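ORF10 (Moritella marina, PDB 6RIW) probably elongates acyl chains in polyunsaturated fatty acid synthesis, this part being the ketosynthase-chain length factor didomain of a longer enzyme. Local coordinates at residues S828-K831 / A832-G835; K488-N492 / N493-T497. All blocks are in the same frame, centred on the assembly; numbering follows the deposited sequence.

Contact 1 (S828-K831 / A832-G835); sequences SSVK and ANIG
Val830 meets the far end of its own short helical turn twice, through its carbonyl and through its side chain. Val830 O accepts from two successive amides. Ile834 N, 3.1 Å from Val830 O, approaches nearly along the carbonyl axis (C=O...N 162°), whereas Asn833 N, 2.9 Å from the same oxygen, sits well above the carbonyl plane. With CG2 anti to its backbone N, Val830 lays this methyl 3.9 Å from Ile834 CG1; two branched aliphatic chains suit so buried a place. Lys831 O takes Gly835 N at 2.8 Å. Gly835 has positive phi (76°), which glycine tolerates easily, and leads the chain out of the helix. The sequence SVKANIGH, completed by His836, matches the family motif that in ketosynthases brings a lysine and a histidine to the active site; here it lies in the second half, presumably the chain length factor, and the match alone does not show catalysis. At the start of the turn the short hydroxyl of Ser829 reaches forward to an amide, OG making a capping bond by accepting from Lys831 N at 3.0 Å. Ser829 O receives Ala832 N and, weakly, a water that donates to Asn833 OD1 at 2.6 Å. An amide suits Asn833, whose ND2 meanwhile donates to Gln495 O; further out, Lys831 NZ donates to His803 O. Ala844 of helix 841-854 and Phe487 of helix 484-492 pack against both Val830 and Ile834.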
loop_
_atom_site.group_PDB
_atom_site.type_symbol
_atom_site.label_atom_id
_atom_site.label_comp_id
_atom_site.label_asym_id
_atom_site.label_seq_id
_atom_site.Cartn_x
_atom_site.Cartn_y
_atom_site.Cartn_z
ATOM N N SER A 828 -19.592 -23.896 -1.324
ATOM C CA SER A 828 -20.396 -22.684 -1.203
ATOM C C SER A 828 -19.450 -21.485 -1.167
ATOM O O SER A 828 -18.227 -21.642 -1.156
ATOM C CB SER A 828 -21.293 -22.733 0.039
ATOM O OG SER A 828 -20.529 -22.567 1.234
ATOM N N SER A 829 -20.020 -20.277 -1.148
ATOM C CA SER A 829 -19.193 -19.069 -1.032
ATOM C C SER A 829 -19.959 -17.981 -0.299
ATOM O O SER A 829 -21.132 -17.720 -0.591
ATOM C CB SER A 829 -18.753 -18.524 -2.397
ATOM O OG SER A 829 -18.119 -17.243 -2.272
ATOM N N VAL A 830 -19.254 -17.319 0.624
ATOM C CA VAL A 830 -19.774 -16.182 1.346
ATOM C C VAL A 830 -20.154 -15.047 0.404
ATOM O O VAL A 830 -20.915 -14.157 0.788
ATOM C CB VAL A 830 -18.705 -15.728 2.377
ATOM C CG1 VAL A 830 -17.518 -15.075 1.672
ATOM C CG2 VAL A 830 -19.323 -14.825 3.436
ATOM N N LYS A 831 -19.634 -15.042 -0.821
ATOM C CA LYS A 831 -19.998 -13.950 -1.740
ATOM C C LYS A 831 -21.472 -14.004 -2.140
ATOM O O LYS A 831 -22.055 -12.980 -2.545
ATOM C CB LYS A 831 -19.110 -13.985 -2.983
ATOM C CG LYS A 831 -17.638 -13.724 -2.634
ATOM C CD LYS A 831 -16.771 -13.616 -3.897
ATOM C CE LYS A 831 -15.261 -13.449 -3.570
ATOM N NZ LYS A 831 -14.780 -14.644 -2.775
ATOM N N ALA A 832 -22.086 -15.173 -2.034
ATOM C CA ALA A 832 -23.528 -15.262 -2.240
ATOM C C ALA A 832 -24.311 -14.484 -1.178
ATOM O O ALA A 832 -25.456 -14.082 -1.430
ATOM C CB ALA A 832 -23.939 -16.731 -2.260
ATOM N N ASN A 833 -23.731 -14.268 0.002
ATOM C CA ASN A 833 -24.409 -13.525 1.060
ATOM C C ASN A 833 -24.056 -12.045 1.057
ATOM O O ASN A 833 -24.930 -11.215 1.315
ATOM C CB ASN A 833 -24.077 -14.116 2.448
ATOM C CG ASN A 833 -24.231 -15.605 2.476
ATOM O OD1 ASN A 833 -23.280 -16.334 2.220
ATOM N ND2 ASN A 833 -25.444 -16.077 2.757
ATOM N N ILE A 834 -22.783 -11.691 0.827
ATOM C CA ILE A 834 -22.367 -10.305 1.023
ATOM C C ILE A 834 -21.567 -9.787 -0.174
ATOM O O ILE A 834 -20.945 -8.723 -0.093
ATOM C CB ILE A 834 -21.576 -10.129 2.339
ATOM C CG1 ILE A 834 -20.500 -11.204 2.532
ATOM C CG2 ILE A 834 -22.517 -10.238 3.562
ATOM C CD1 ILE A 834 -19.197 -10.918 1.861
ATOM N N GLY A 835 -21.593 -10.510 -1.298
ATOM C CA GLY A 835 -20.959 -10.007 -2.516
ATOM C C GLY A 835 -19.427 -10.112 -2.488
ATOM O O GLY A 835 -18.824 -10.670 -1.581
HETATM O O HOH W 1 -22.524 -18.776 2.398
#

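Contact 2 (K488-N492 / N493-T497); sequences KTLLN and NNQNT
A Schellman motif ends helix 484-492, and its two bonds run back into the last turn. Gln495 N donates to Leu490 O at 3.0 Å and Asn494 N to Leu491 O at 3.1 Å, the second from well above the carbonyl plane. Asn494 has positive phi (47°), a conformation that asparagine accepts more readily than most residues other than glycine. In the place of the hydrophobic contact that often accompanies this motif, Leu490 CD1 meets the aliphatic CB of the polar Gln495, at 3.6 Å. Leu490 holds CG anti to its backbone N (chi1 -176°), which brings CG within 3.5 Å of Gln495 O, with CD1 and CD2 beyond it; CD2 meets Thr497 CG2 at 3.9 Å with the side chains nearly at right angles. On the exposed flank, Asn493 N still makes a helical bond to Thr489 O, and the two side chains lie alongside each other, Thr489 CG2 3.4 Å from Asn493 ND2. Polar side chains suit this solvent-facing flank. Asn492 ND2 binds Gln855 OE1, and Thr497 OG1 is hydrogen-bonded to Ser528 OG of strand 527-528. Leu490 and Thr497 also rest on Ile834 of helix 831-834, while Leu491 packs against Leu851 of helix 841-854.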
loop_
_atom_site.group_PDB
_atom_site.type_symbol
_atom_site.label_atom_id
_atom_site.label_comp_id
_atom_site.label_asym_id
_atom_site.label_seq_id
_atom_site.Cartn_x
_atom_site.Cartn_y
_atom_site.Cartn_z
ATOM N N LYS A 488 -23.190 -13.481 11.733
ATOM C CA LYS A 488 -23.432 -14.877 12.101
ATOM C C LYS A 488 -24.878 -15.268 11.810
ATOM O O LYS A 488 -25.151 -16.308 11.202
ATOM C CB LYS A 488 -23.092 -15.070 13.579
ATOM C CG LYS A 488 -23.118 -16.531 14.062
ATOM C CD LYS A 488 -22.803 -16.584 15.577
ATOM C CE LYS A 488 -22.954 -18.001 16.134
ATOM N NZ LYS A 488 -22.609 -18.053 17.588
ATOM N N THR A 489 -25.814 -14.425 12.227
ATOM C CA THR A 489 -27.236 -14.690 11.991
ATOM C C THR A 489 -27.562 -14.714 10.505
ATOM O O THR A 489 -28.283 -15.597 10.024
ATOM C CB THR A 489 -28.061 -13.618 12.682
ATOM O OG1 THR A 489 -27.831 -13.705 14.088
ATOM C CG2 THR A 489 -29.541 -13.793 12.380
ATOM N N LEU A 490 -27.045 -13.736 9.761
ATOM C CA LEU A 490 -27.216 -13.729 8.314
ATOM C C LEU A 490 -26.784 -15.054 7.692
ATOM O O LEU A 490 -27.505 -15.634 6.871
ATOM C CB LEU A 490 -26.418 -12.553 7.728
ATOM C CG LEU A 490 -26.564 -12.322 6.223
ATOM C CD1 LEU A 490 -27.735 -11.404 5.967
ATOM C CD2 LEU A 490 -25.276 -11.707 5.662
ATOM N N LEU A 491 -25.583 -15.536 8.038
ATOM C CA LEU A 491 -25.072 -16.744 7.401
ATOM C C LEU A 491 -25.897 -17.962 7.790
ATOM O O LEU A 491 -26.178 -18.827 6.949
ATOM C CB LEU A 491 -23.609 -16.953 7.797
ATOM C CG LEU A 491 -22.692 -15.846 7.305
ATOM C CD1 LEU A 491 -21.298 -16.008 7.968
ATOM C CD2 LEU A 491 -22.603 -15.936 5.793
ATOM N N ASN A 492 -26.290 -18.043 9.057
ATOM C CA ASN A 492 -27.027 -19.219 9.514
ATOM C C ASN A 492 -28.399 -19.300 8.865
ATOM O O ASN A 492 -28.901 -20.403 8.628
ATOM C CB ASN A 492 -27.147 -19.205 11.032
ATOM C CG ASN A 492 -25.870 -19.667 11.711
ATOM O OD1 ASN A 492 -25.083 -20.388 11.114
ATOM N ND2 ASN A 492 -25.656 -19.247 12.949
ATOM N N ASN A 493 -28.997 -18.155 8.552
ATOM C CA ASN A 493 -30.279 -18.086 7.868
ATOM C C ASN A 493 -30.156 -18.067 6.350
ATOM O O ASN A 493 -31.178 -17.960 5.672
ATOM C CB ASN A 493 -31.034 -16.842 8.324
ATOM C CG ASN A 493 -31.303 -16.847 9.801
ATOM O OD1 ASN A 493 -31.359 -17.902 10.417
ATOM N ND2 ASN A 493 -31.480 -15.664 10.382
ATOM N N ASN A 494 -28.939 -18.172 5.815
ATOM C CA ASN A 494 -28.653 -18.064 4.385
ATOM C C ASN A 494 -29.356 -16.854 3.764
ATOM O O ASN A 494 -29.960 -16.934 2.694
ATOM C CB ASN A 494 -28.999 -19.349 3.626
ATOM C CG ASN A 494 -28.250 -19.459 2.296
ATOM O OD1 ASN A 494 -27.118 -18.938 2.129
ATOM N ND2 ASN A 494 -28.878 -20.121 1.334
ATOM N N GLN A 495 -29.264 -15.720 4.444
ATOM C CA GLN A 495 -29.741 -14.463 3.888
ATOM C C GLN A 495 -28.600 -13.691 3.223
ATOM O O GLN A 495 -27.425 -14.061 3.313
ATOM C CB GLN A 495 -30.391 -13.627 4.982
ATOM C CG GLN A 495 -31.649 -14.310 5.522
ATOM C CD GLN A 495 -32.140 -13.676 6.788
ATOM O OE1 GLN A 495 -31.344 -13.294 7.659
ATOM N NE2 GLN A 495 -33.460 -13.537 6.903
ATOM N N ASN A 496 -28.964 -12.602 2.540
ATOM C CA ASN A 496 -27.976 -11.711 1.938
ATOM C C ASN A 496 -28.264 -10.270 2.350
ATOM O O ASN A 496 -29.340 -9.935 2.865
ATOM C CB ASN A 496 -27.970 -11.832 0.401
ATOM C CG ASN A 496 -29.293 -11.383 -0.227
ATOM O OD1 ASN A 496 -29.645 -10.200 -0.196
ATOM N ND2 ASN A 496 -30.021 -12.325 -0.794
ATOM N N THR A 497 -27.289 -9.401 2.079
ATOM C CA THR A 497 -27.389 -7.978 2.367
ATOM C C THR A 497 -27.562 -7.142 1.099
ATOM O O THR A 497 -27.204 -5.958 1.094
ATOM C CB THR A 497 -26.144 -7.517 3.112
ATOM O OG1 THR A 497 -25.006 -7.987 2.386
ATOM C CG2 THR A 497 -26.122 -8.120 4.520
#

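Overall arrangement
Both contacts are local turns in the second ketosynthase-like half of the chain, with centres about 10 Å apart. Contact 1 is buried and concerns a helix entry followed closely by an exit; contact 2 is a helix exit, mostly exposed, with Leu490 and Thr497 as its buried side. Both rely on backbone bonds and a positive-phi residue, glycine in the buried turn and asparagine in the outer one. Asn833 ties them together: its carbonyl probably accepts from Thr497 N, 3.1 Å from Asn833 O. Helix 841-854 touches side chains from both. Contact 1 lies in a family sequence motif, whereas contact 2 is outer structural packing.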